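Local coordinates for putative enoyl-CoA hydratase (Streptomyces coelicolor A3, PDB 3G64), which probably acts on acyl-CoA thioesters as an enoyl-CoA hydratase of the crotonase family, its exact substrate and reaction not being established, at residues A[141-152]-A[178-187]; A[169-178]-A[188-196]. All coordinates share one frame; numbering follows the deposited sequence. Where two conformers were deposited one is given.

Contact 1: residues A[141-152]-A[178-187]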
loop_
_atom_site.group_PDB
_atom_site.type_symbol
_atom_site.label_atom_id
_atom_site.label_comp_id
_atom_site.label_asym_id
_atom_site.label_seq_id
_atom_site.Cartn_x
_atom_site.Cartn_y
_atom_site.Cartn_z
ATOM N N ASP A 141 -23.256 -7.280 -0.852
ATOM C CA ASP A 141 -23.900 -8.444 -1.475
ATOM C C ASP A 141 -23.389 -8.585 -2.906
ATOM O O ASP A 141 -22.662 -7.706 -3.386
ATOM C CB ASP A 141 -25.442 -8.464 -1.292
ATOM C CG ASP A 141 -26.219 -7.804 -2.433
ATOM O OD1 ASP A 141 -27.472 -7.716 -2.300
ATOM O OD2 ASP A 141 -25.617 -7.375 -3.440
ATOM N N PRO A 142 -23.690 -9.719 -3.557
ATOM C CA PRO A 142 -23.102 -10.040 -4.864
ATOM C C PRO A 142 -23.520 -9.112 -5.975
ATOM O O PRO A 142 -22.886 -9.174 -7.036
ATOM C CB PRO A 142 -23.657 -11.454 -5.165
ATOM C CG PRO A 142 -23.895 -12.056 -3.821
ATOM C CD PRO A 142 -24.349 -10.891 -2.939
ATOM N N SER A 143 -24.584 -8.324 -5.787
ATOM C CA SER A 143 -25.014 -7.367 -6.817
ATOM C C SER A 143 -24.175 -6.046 -6.792
ATOM O O SER A 143 -24.371 -5.121 -7.610
ATOM C CB SER A 143 -26.501 -7.047 -6.627
ATOM O OG SER A 143 -26.694 -6.200 -5.486
ATOM N N THR A 144 -23.262 -5.949 -5.841
ATOM C CA THR A 144 -22.533 -4.685 -5.629
ATOM C C THR A 144 -21.632 -4.345 -6.811
ATOM O O THR A 144 -20.852 -5.190 -7.266
ATOM C CB THR A 144 -21.669 -4.752 -4.358
ATOM O OG1 THR A 144 -22.522 -4.912 -3.217
ATOM C CG2 THR A 144 -20.824 -3.468 -4.208
ATOM N N ARG A 145 -21.781 -3.125 -7.325
ATOM C CA ARG A 145 -20.983 -2.628 -8.443
ATOM C C ARG A 145 -20.362 -1.244 -8.138
ATOM O O ARG A 145 -21.076 -0.231 -8.140
ATOM C CB ARG A 145 -21.848 -2.454 -9.689
ATOM C CG ARG A 145 -22.673 -3.684 -10.060
ATOM C CD ARG A 145 -23.644 -3.398 -11.211
ATOM N NE ARG A 145 -23.430 -4.502 -12.111
ATOM C CZ ARG A 145 -23.028 -4.419 -13.373
ATOM N NH1 ARG A 145 -22.903 -3.251 -14.002
ATOM N NH2 ARG A 145 -22.803 -5.553 -14.022
ATOM N N PHE A 146 -19.049 -1.209 -7.917
ATOM C CA PHE A 146 -18.305 0.043 -7.743
ATOM C C PHE A 146 -17.946 0.659 -9.082
ATOM O O PHE A 146 -17.570 -0.048 -10.035
ATOM C CB PHE A 146 -16.968 -0.196 -7.034
ATOM C CG PHE A 146 -17.073 -0.698 -5.639
ATOM C CD1 PHE A 146 -17.029 0.184 -4.563
ATOM C CD2 PHE A 146 -17.125 -2.080 -5.388
ATOM C CE1 PHE A 146 -17.060 -0.299 -3.226
ATOM C CE2 PHE A 146 -17.166 -2.573 -4.062
ATOM C CZ PHE A 146 -17.149 -1.676 -2.987
ATOM N N ALA A 147 -18.037 1.976 -9.161
ATOM C CA ALA A 147 -17.511 2.659 -10.324
ATOM C C ALA A 147 -16.951 4.018 -9.916
ATOM O O ALA A 147 -17.665 4.864 -9.395
ATOM C CB ALA A 147 -18.613 2.808 -11.417
ATOM N N PHE A 148 -15.653 4.210 -10.123
ATOM C CA PHE A 148 -15.020 5.494 -9.767
ATOM C C PHE A 148 -14.996 6.335 -11.007
ATOM O O PHE A 148 -13.956 6.469 -11.641
ATOM C CB PHE A 148 -13.608 5.239 -9.216
ATOM C CG PHE A 148 -13.614 4.502 -7.902
ATOM C CD1 PHE A 148 -13.682 5.204 -6.699
ATOM C CD2 PHE A 148 -13.610 3.123 -7.868
ATOM C CE1 PHE A 148 -13.702 4.523 -5.473
ATOM C CE2 PHE A 148 -13.633 2.435 -6.637
ATOM C CZ PHE A 148 -13.677 3.151 -5.443
ATOM N N LEU A 149 -16.163 6.860 -11.376
ATOM C CA LEU A 149 -16.381 7.355 -12.723
ATOM C C LEU A 149 -16.250 8.893 -12.910
ATOM O O LEU A 149 -16.808 9.470 -13.830
ATOM C CB LEU A 149 -17.713 6.814 -13.256
ATOM C CG LEU A 149 -18.881 6.917 -12.291
ATOM C CD1 LEU A 149 -19.053 8.398 -11.847
ATOM C CD2 LEU A 149 -20.153 6.350 -12.943
ATOM N N PHE A 150 -15.481 9.551 -12.045
ATOM C CA PHE A 150 -15.255 10.997 -12.213
ATOM C C PHE A 150 -14.756 11.431 -13.586
ATOM O O PHE A 150 -15.207 12.459 -14.128
ATOM C CB PHE A 150 -14.287 11.467 -11.111
ATOM C CG PHE A 150 -14.753 11.060 -9.748
ATOM C CD1 PHE A 150 -15.855 11.685 -9.183
ATOM C CD2 PHE A 150 -14.169 9.994 -9.090
ATOM C CE1 PHE A 150 -16.339 11.286 -7.944
ATOM C CE2 PHE A 150 -14.634 9.594 -7.841
ATOM C CZ PHE A 150 -15.718 10.258 -7.263
ATOM N N THR A 151 -13.813 10.691 -14.162
ATOM C CA THR A 151 -13.292 11.131 -15.450
ATOM C C THR A 151 -14.392 11.088 -16.527
ATOM O O THR A 151 -14.294 11.772 -17.549
ATOM C CB THR A 151 -12.075 10.326 -15.912
ATOM O OG1 THR A 151 -12.447 8.965 -16.079
ATOM C CG2 THR A 151 -10.898 10.437 -14.920
ATOM N N ARG A 152 -15.443 10.289 -16.307
ATOM C CA ARG A 152 -16.544 10.255 -17.291
ATOM C C ARG A 152 -17.380 11.529 -17.313
ATOM O O ARG A 152 -18.188 11.716 -18.243
ATOM C CB ARG A 152 -17.528 9.116 -17.020
ATOM C CG ARG A 152 -16.861 7.837 -16.751
ATOM C CD ARG A 152 -16.804 7.017 -17.924
ATOM N NE ARG A 152 -16.511 5.643 -17.521
ATOM C CZ ARG A 152 -16.636 4.595 -18.321
ATOM N NH1 ARG A 152 -17.101 4.758 -19.547
ATOM N NH2 ARG A 152 -16.293 3.397 -17.900
ATOM N N LEU A 178 -8.743 1.814 -12.079
ATOM C CA LEU A 178 -10.109 2.075 -11.648
ATOM C C LEU A 178 -10.457 3.562 -11.806
ATOM O O LEU A 178 -11.530 3.924 -12.289
ATOM C CB LEU A 178 -10.255 1.671 -10.178
ATOM C CG LEU A 178 -10.855 0.282 -9.928
ATOM C CD1 LEU A 178 -10.066 -0.754 -10.687
ATOM C CD2 LEU A 178 -10.839 0.003 -8.403
ATOM N N LEU A 179 -9.543 4.416 -11.363
ATOM C CA LEU A 179 -9.800 5.856 -11.355
ATOM C C LEU A 179 -9.662 6.473 -12.726
ATOM O O LEU A 179 -10.365 7.409 -13.063
ATOM C CB LEU A 179 -8.850 6.574 -10.393
ATOM C CG LEU A 179 -9.110 6.281 -8.909
ATOM C CD1 LEU A 179 -8.060 6.988 -8.050
ATOM C CD2 LEU A 179 -10.499 6.741 -8.551
HETATM N N MSE A 180 -8.754 5.987 -13.546
HETATM C CA MSE A 180 -8.677 6.670 -14.823
HETATM C C MSE A 180 -9.743 6.266 -15.847
HETATM O O MSE A 180 -10.230 7.104 -16.600
HETATM C CB MSE A 180 -7.314 6.541 -15.435
HETATM C CG MSE A 180 -6.964 7.914 -15.942
HETATM SE SE MSE A 180 -5.389 7.910 -16.951
HETATM C CE MSE A 180 -4.219 7.458 -15.495
ATOM N N LEU A 181 -10.086 4.990 -15.890
ATOM C CA LEU A 181 -11.053 4.535 -16.902
ATOM C C LEU A 181 -12.491 4.572 -16.396
ATOM O O LEU A 181 -13.422 4.633 -17.189
ATOM C CB LEU A 181 -10.715 3.104 -17.350
ATOM C CG LEU A 181 -9.346 2.925 -18.047
ATOM C CD1 LEU A 181 -9.009 1.433 -18.329
ATOM C CD2 LEU A 181 -9.340 3.728 -19.318
ATOM N N GLY A 182 -12.671 4.466 -15.077
ATOM C CA GLY A 182 -14.003 4.518 -14.508
ATOM C C GLY A 182 -14.892 3.322 -14.861
ATOM O O GLY A 182 -16.111 3.457 -14.883
ATOM N N ASP A 183 -14.297 2.164 -15.142
ATOM C CA ASP A 183 -15.079 0.959 -15.451
ATOM C C ASP A 183 -15.663 0.313 -14.196
ATOM O O ASP A 183 -15.118 0.414 -13.090
ATOM C CB ASP A 183 -14.229 -0.069 -16.215
ATOM C CG ASP A 183 -13.997 0.322 -17.684
ATOM O OD1 ASP A 183 -14.769 1.152 -18.217
ATOM O OD2 ASP A 183 -13.041 -0.196 -18.312
ATOM N N THR A 184 -16.783 -0.367 -14.372
ATOM C CA THR A 184 -17.441 -1.059 -13.270
ATOM C C THR A 184 -16.604 -2.201 -12.691
ATOM O O THR A 184 -15.974 -2.970 -13.414
ATOM C CB THR A 184 -18.848 -1.568 -13.713
ATOM O OG1 THR A 184 -19.646 -0.427 -13.998
ATOM C CG2 THR A 184 -19.536 -2.371 -12.602
ATOM N N VAL A 185 -16.566 -2.257 -11.365
ATOM C CA VAL A 185 -15.887 -3.311 -10.650
ATOM C C VAL A 185 -16.976 -4.125 -9.969
ATOM O O VAL A 185 -17.595 -3.663 -9.010
ATOM C CB VAL A 185 -14.904 -2.773 -9.594
ATOM C CG1 VAL A 185 -14.259 -3.927 -8.847
ATOM C CG2 VAL A 185 -13.809 -1.901 -10.242
ATOM N N ARG A 186 -17.220 -5.328 -10.485
ATOM C CA ARG A 186 -18.211 -6.236 -9.889
ATOM C C ARG A 186 -17.698 -6.885 -8.599
ATOM O O ARG A 186 -16.506 -6.816 -8.277
ATOM C CB ARG A 186 -18.639 -7.313 -10.896
ATOM C CG ARG A 186 -18.862 -6.803 -12.310
ATOM C CD ARG A 186 -19.510 -7.885 -13.186
ATOM N NE ARG A 186 -18.559 -8.644 -14.005
ATOM C CZ ARG A 186 -18.050 -9.840 -13.698
ATOM N NH1 ARG A 186 -18.348 -10.457 -12.553
ATOM N NH2 ARG A 186 -17.209 -10.421 -14.545
ATOM N N ALA A 187 -18.598 -7.524 -7.858
ATOM C CA ALA A 187 -18.230 -8.117 -6.567
ATOM C C ALA A 187 -17.009 -9.079 -6.552
ATOM O O ALA A 187 -16.201 -9.018 -5.636
ATOM C CB ALA A 187 -19.468 -8.820 -5.921
HETATM O O HOH W 1 -21.595 -7.468 -8.807
HETATM O O HOH W 2 -13.984 2.456 -11.522
HETATM O O HOH W 3 -12.584 8.543 -12.458
#
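Phe148 lies against the end of helix 172-181, and its side chain meets the two leucines there in turn. Its CB is 3.5 Å from CD2 of Leu179, and the same methyl stays beside CG and CD1 of the ring. Farther out, CE2 approaches CD2 of Leu178 at 4.1 Å. With chi1 at -66°, CG stands opposite the carbonyl carbon, and the ring reaches on to Leu166 of helix 162-170 and to Ala129 and Leu133 of helix 127-134. Toward Ala187 the two segments run antiparallel. Phe146 and Val185 form a hydrogen-bonded pair, Val185 N giving the straighter bond, 2.8 Å to Phe146 O and in the carbonyl plane, while Phe146 N returns a more bent one, 3.1 Å to Val185 O; their side chains turn to one face of the sheet.

Three waters bridge the polar backbone along the seam. One takes the N-H of Phe148 and donates to the oxygens of Leu178 and Asp183; another takes that of Thr151 and donates to the oxygens of Phe148 and Leu179; the third joins Ala187 N to Pro142 O and Thr144 O.

Where helix 172-181 gives way to Gly182, which has positive phi, Arg152 folds over the turn, its chain bent at chi2 (-98°). NH2 donates to Gly182 O at 3.0 Å from well above the carbonyl plane and forms a salt bridge with Asp183 OD1 at 2.7 Å. That carboxylate oxygen also pairs with Arg215 of the second subunit, so one acid ties two arginines across the subunit interface. Strand 145-147, flanked by 123-125 and 185-186, is the middle strand of the small second sheet that accompanies the main sheet in the crotonase fold.

Contact 2: residues A[169-178]-A[188-196]; sequences VVGLGHATRL and PEAERIGLI
Ile193, in the last turn of helix 187-193, has the largest area buried here and spreads its branches over three residues of 169-178. CG2 sits over one face of the His174 ring, a CH-pi contact 3.8 Å from the centroid. CG1, placed between the backbone N and the carbonyl carbon (chi1 73°), lies 3.8 Å from CG1 of Val170, while CD1 meets CD2 of Leu178 tip to tip.

Val170 is the next most buried. Its CG1 fits between Ile193 and Leu195, 3.3 Å from Ile193 O and 3.8 Å from Leu195 CG. Val169 extends the apolar patch, its CG1 lying 4.1 Å from CD2 of Leu195. A water donates to both Val170 O and Ile193 O, linking the backbones of the two segments.

Beyond His174, Arg177 and the extended Glu189 come from opposite directions. Arg177 NH1 and NH2 each lie 2.9 Å from Glu189 OE2, the planes 14° apart: NH1 meets the oxygen's syn lone pair, NH2 comes nearly along the C-O axis. This end-on salt bridge holds the guanidinium flat with the carboxylate.

Gly194, with positive phi, closes helix 187-193 in a Schellman motif. The axes of 172-178 and 188-193 come no nearer than 12.4 Å, at 148° between their directions, so long side chains bridge these two helices of the crotonase fold, beside the second subunit.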
loop_
_atom_site.group_PDB
_atom_site.type_symbol
_atom_site.label_atom_id
_atom_site.label_comp_id
_atom_site.label_asym_id
_atom_site.label_seq_id
_atom_site.Cartn_x
_atom_site.Cartn_y
_atom_site.Cartn_z
ATOM N N VAL A 169 -5.765 1.032 -0.452
ATOM C CA VAL A 169 -6.625 -0.135 -0.239
ATOM C C VAL A 169 -6.282 -1.248 -1.230
ATOM O O VAL A 169 -6.148 -2.402 -0.842
ATOM C CB VAL A 169 -8.133 0.248 -0.323
ATOM C CG1 VAL A 169 -9.033 -0.997 -0.240
ATOM C CG2 VAL A 169 -8.481 1.224 0.808
ATOM N N VAL A 170 -6.118 -0.907 -2.505
ATOM C CA VAL A 170 -6.000 -1.929 -3.538
ATOM C C VAL A 170 -4.653 -1.952 -4.259
ATOM O O VAL A 170 -4.454 -2.772 -5.148
ATOM C CB VAL A 170 -7.144 -1.813 -4.594
ATOM C CG1 VAL A 170 -8.516 -1.913 -3.922
ATOM C CG2 VAL A 170 -7.031 -0.486 -5.426
ATOM N N GLY A 171 -3.730 -1.059 -3.889
ATOM C CA GLY A 171 -2.480 -0.958 -4.630
ATOM C C GLY A 171 -2.564 0.055 -5.766
ATOM O O GLY A 171 -3.641 0.290 -6.331
ATOM N N LEU A 172 -1.422 0.636 -6.124
ATOM C CA LEU A 172 -1.352 1.683 -7.158
ATOM C C LEU A 172 -1.735 1.235 -8.581
ATOM O O LEU A 172 -2.317 2.003 -9.352
ATOM C CB LEU A 172 0.065 2.327 -7.180
ATOM C CG LEU A 172 0.284 3.394 -8.262
ATOM C CD1 LEU A 172 -0.620 4.643 -8.048
ATOM C CD2 LEU A 172 1.811 3.790 -8.334
ATOM N N GLY A 173 -1.404 0.008 -8.963
ATOM C CA GLY A 173 -1.718 -0.406 -10.328
ATOM C C GLY A 173 -3.231 -0.505 -10.531
ATOM O O GLY A 173 -3.778 0.034 -11.526
ATOM N N HIS A 174 -3.923 -1.168 -9.595
ATOM C CA HIS A 174 -5.393 -1.249 -9.683
ATOM C C HIS A 174 -6.022 0.134 -9.493
ATOM O O HIS A 174 -7.003 0.468 -10.161
ATOM C CB HIS A 174 -5.960 -2.186 -8.605
ATOM C CG HIS A 174 -5.604 -3.643 -8.793
ATOM N ND1 HIS A 174 -5.711 -4.283 -10.000
ATOM C CD2 HIS A 174 -5.216 -4.581 -7.893
ATOM C CE1 HIS A 174 -5.367 -5.564 -9.854
ATOM N NE2 HIS A 174 -5.080 -5.769 -8.590
ATOM N N ALA A 175 -5.470 0.962 -8.601
ATOM C CA ALA A 175 -6.097 2.272 -8.379
ATOM C C ALA A 175 -6.080 3.077 -9.655
ATOM O O ALA A 175 -7.053 3.742 -10.007
ATOM C CB ALA A 175 -5.375 3.067 -7.275
ATOM N N THR A 176 -4.947 3.058 -10.340
ATOM C CA THR A 176 -4.831 3.843 -11.563
ATOM C C THR A 176 -5.872 3.391 -12.597
ATOM O O THR A 176 -6.497 4.196 -13.254
ATOM C CB THR A 176 -3.427 3.693 -12.151
ATOM O OG1 THR A 176 -2.488 4.243 -11.217
ATOM C CG2 THR A 176 -3.307 4.435 -13.504
ATOM N N ARG A 177 -6.039 2.084 -12.742
ATOM C CA ARG A 177 -6.980 1.561 -13.734
ATOM C C ARG A 177 -8.395 1.986 -13.348
ATOM O O ARG A 177 -9.157 2.464 -14.174
ATOM C CB ARG A 177 -6.856 0.017 -13.770
ATOM C CG ARG A 177 -7.829 -0.733 -14.652
ATOM C CD ARG A 177 -7.413 -2.217 -14.715
ATOM N NE ARG A 177 -7.336 -2.884 -13.400
ATOM C CZ ARG A 177 -8.396 -3.412 -12.788
ATOM N NH1 ARG A 177 -9.588 -3.340 -13.370
ATOM N NH2 ARG A 177 -8.281 -4.027 -11.607
ATOM N N LEU A 178 -8.743 1.814 -12.079
ATOM C CA LEU A 178 -10.109 2.075 -11.648
ATOM C C LEU A 178 -10.457 3.562 -11.806
ATOM O O LEU A 178 -11.530 3.924 -12.289
ATOM C CB LEU A 178 -10.255 1.671 -10.178
ATOM C CG LEU A 178 -10.855 0.282 -9.928
ATOM C CD1 LEU A 178 -10.066 -0.754 -10.687
ATOM C CD2 LEU A 178 -10.839 0.003 -8.403
ATOM N N PRO A 188 -16.888 -9.985 -7.542
ATOM C CA PRO A 188 -15.745 -10.912 -7.453
ATOM C C PRO A 188 -14.394 -10.196 -7.597
ATOM O O PRO A 188 -13.469 -10.475 -6.852
ATOM C CB PRO A 188 -15.979 -11.892 -8.622
ATOM C CG PRO A 188 -17.461 -11.780 -8.942
ATOM C CD PRO A 188 -17.797 -10.317 -8.655
ATOM N N GLU A 189 -14.295 -9.274 -8.545
ATOM C CA GLU A 189 -13.072 -8.518 -8.710
ATOM C C GLU A 189 -12.817 -7.663 -7.456
ATOM O O GLU A 189 -11.699 -7.612 -6.946
ATOM C CB GLU A 189 -13.165 -7.616 -9.946
ATOM C CG GLU A 189 -11.917 -6.739 -10.086
ATOM C CD GLU A 189 -11.917 -5.842 -11.307
ATOM O OE1 GLU A 189 -12.929 -5.778 -12.043
ATOM O OE2 GLU A 189 -10.892 -5.174 -11.518
ATOM N N ALA A 190 -13.869 -7.000 -6.977
ATOM C CA ALA A 190 -13.799 -6.157 -5.780
ATOM C C ALA A 190 -13.266 -6.953 -4.591
ATOM O O ALA A 190 -12.392 -6.476 -3.857
ATOM C CB ALA A 190 -15.180 -5.550 -5.459
ATOM N N GLU A 191 -13.784 -8.169 -4.412
ATOM C CA GLU A 191 -13.306 -9.050 -3.358
ATOM C C GLU A 191 -11.833 -9.420 -3.562
ATOM O O GLU A 191 -11.040 -9.358 -2.637
ATOM C CB GLU A 191 -14.172 -10.314 -3.315
ATOM C CG GLU A 191 -14.219 -10.982 -1.958
ATOM C CD GLU A 191 -12.915 -11.659 -1.577
ATOM O OE1 GLU A 191 -12.292 -12.313 -2.449
ATOM O OE2 GLU A 191 -12.515 -11.546 -0.394
ATOM N N ARG A 192 -11.479 -9.841 -4.772
ATOM C CA ARG A 192 -10.087 -10.170 -5.085
ATOM C C ARG A 192 -9.115 -9.016 -4.800
ATOM O O ARG A 192 -8.039 -9.230 -4.246
ATOM C CB ARG A 192 -9.946 -10.581 -6.561
ATOM C CG ARG A 192 -10.552 -11.955 -6.906
ATOM C CD ARG A 192 -10.055 -12.479 -8.276
ATOM N NE ARG A 192 -10.181 -11.507 -9.370
ATOM C CZ ARG A 192 -11.250 -11.385 -10.153
ATOM N NH1 ARG A 192 -12.310 -12.148 -9.967
ATOM N NH2 ARG A 192 -11.262 -10.493 -11.123
ATOM N N ILE A 193 -9.460 -7.797 -5.197
ATOM C CA ILE A 193 -8.491 -6.712 -5.057
ATOM C C ILE A 193 -8.492 -6.034 -3.693
ATOM O O ILE A 193 -7.698 -5.111 -3.463
ATOM C CB ILE A 193 -8.560 -5.666 -6.205
ATOM C CG1 ILE A 193 -9.795 -4.770 -6.086
ATOM C CG2 ILE A 193 -8.484 -6.344 -7.590
ATOM C CD1 ILE A 193 -10.003 -3.840 -7.302
ATOM N N GLY A 194 -9.367 -6.462 -2.782
ATOM C CA GLY A 194 -9.323 -5.910 -1.429
ATOM C C GLY A 194 -10.372 -4.876 -1.017
ATOM O O GLY A 194 -10.265 -4.266 0.060
ATOM N N LEU A 195 -11.399 -4.704 -1.839
ATOM C CA LEU A 195 -12.447 -3.711 -1.556
ATOM C C LEU A 195 -13.591 -4.206 -0.681
ATOM O O LEU A 195 -14.396 -3.387 -0.231
ATOM C CB LEU A 195 -13.069 -3.191 -2.843
ATOM C CG LEU A 195 -12.288 -2.195 -3.669
ATOM C CD1 LEU A 195 -13.011 -1.959 -5.020
ATOM C CD2 LEU A 195 -12.155 -0.918 -2.862
ATOM N N ILE A 196 -13.677 -5.521 -0.444
ATOM C CA ILE A 196 -14.780 -6.083 0.350
ATOM C C ILE A 196 -14.320 -6.636 1.682
ATOM O O ILE A 196 -13.390 -7.452 1.721
ATOM C CB ILE A 196 -15.462 -7.251 -0.397
ATOM C CG1 ILE A 196 -15.913 -6.797 -1.783
ATOM C CG2 ILE A 196 -16.632 -7.850 0.426
ATOM C CD1 ILE A 196 -16.832 -5.635 -1.728
HETATM O O HOH W 4 -7.740 -3.772 1.600
HETATM O O HOH W 5 -5.062 -5.607 -4.233
#

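The centres of contact 1 and contact 2 lie 10 Å apart, on the same side of the chain's centre. Their segments alternate along the chain: 141-152, 169-178, 178-187, then 188-196. Helix 172-181 serves both, with Leu178 common to the two, and strand 185-186 leads directly into helix 187-193. The contacts also touch physically, since Phe146 packs on Ala190, Leu195 and Ile196, and Val185 on Ala190. Contact 1 thus joins the small sheet to the end of helix 172-181, and contact 2 sets helix 187-193 and the residues after it against the end of helix 162-170 and against helix 172-181. Both border the second subunit, so this compact region contributes to the trimer interface.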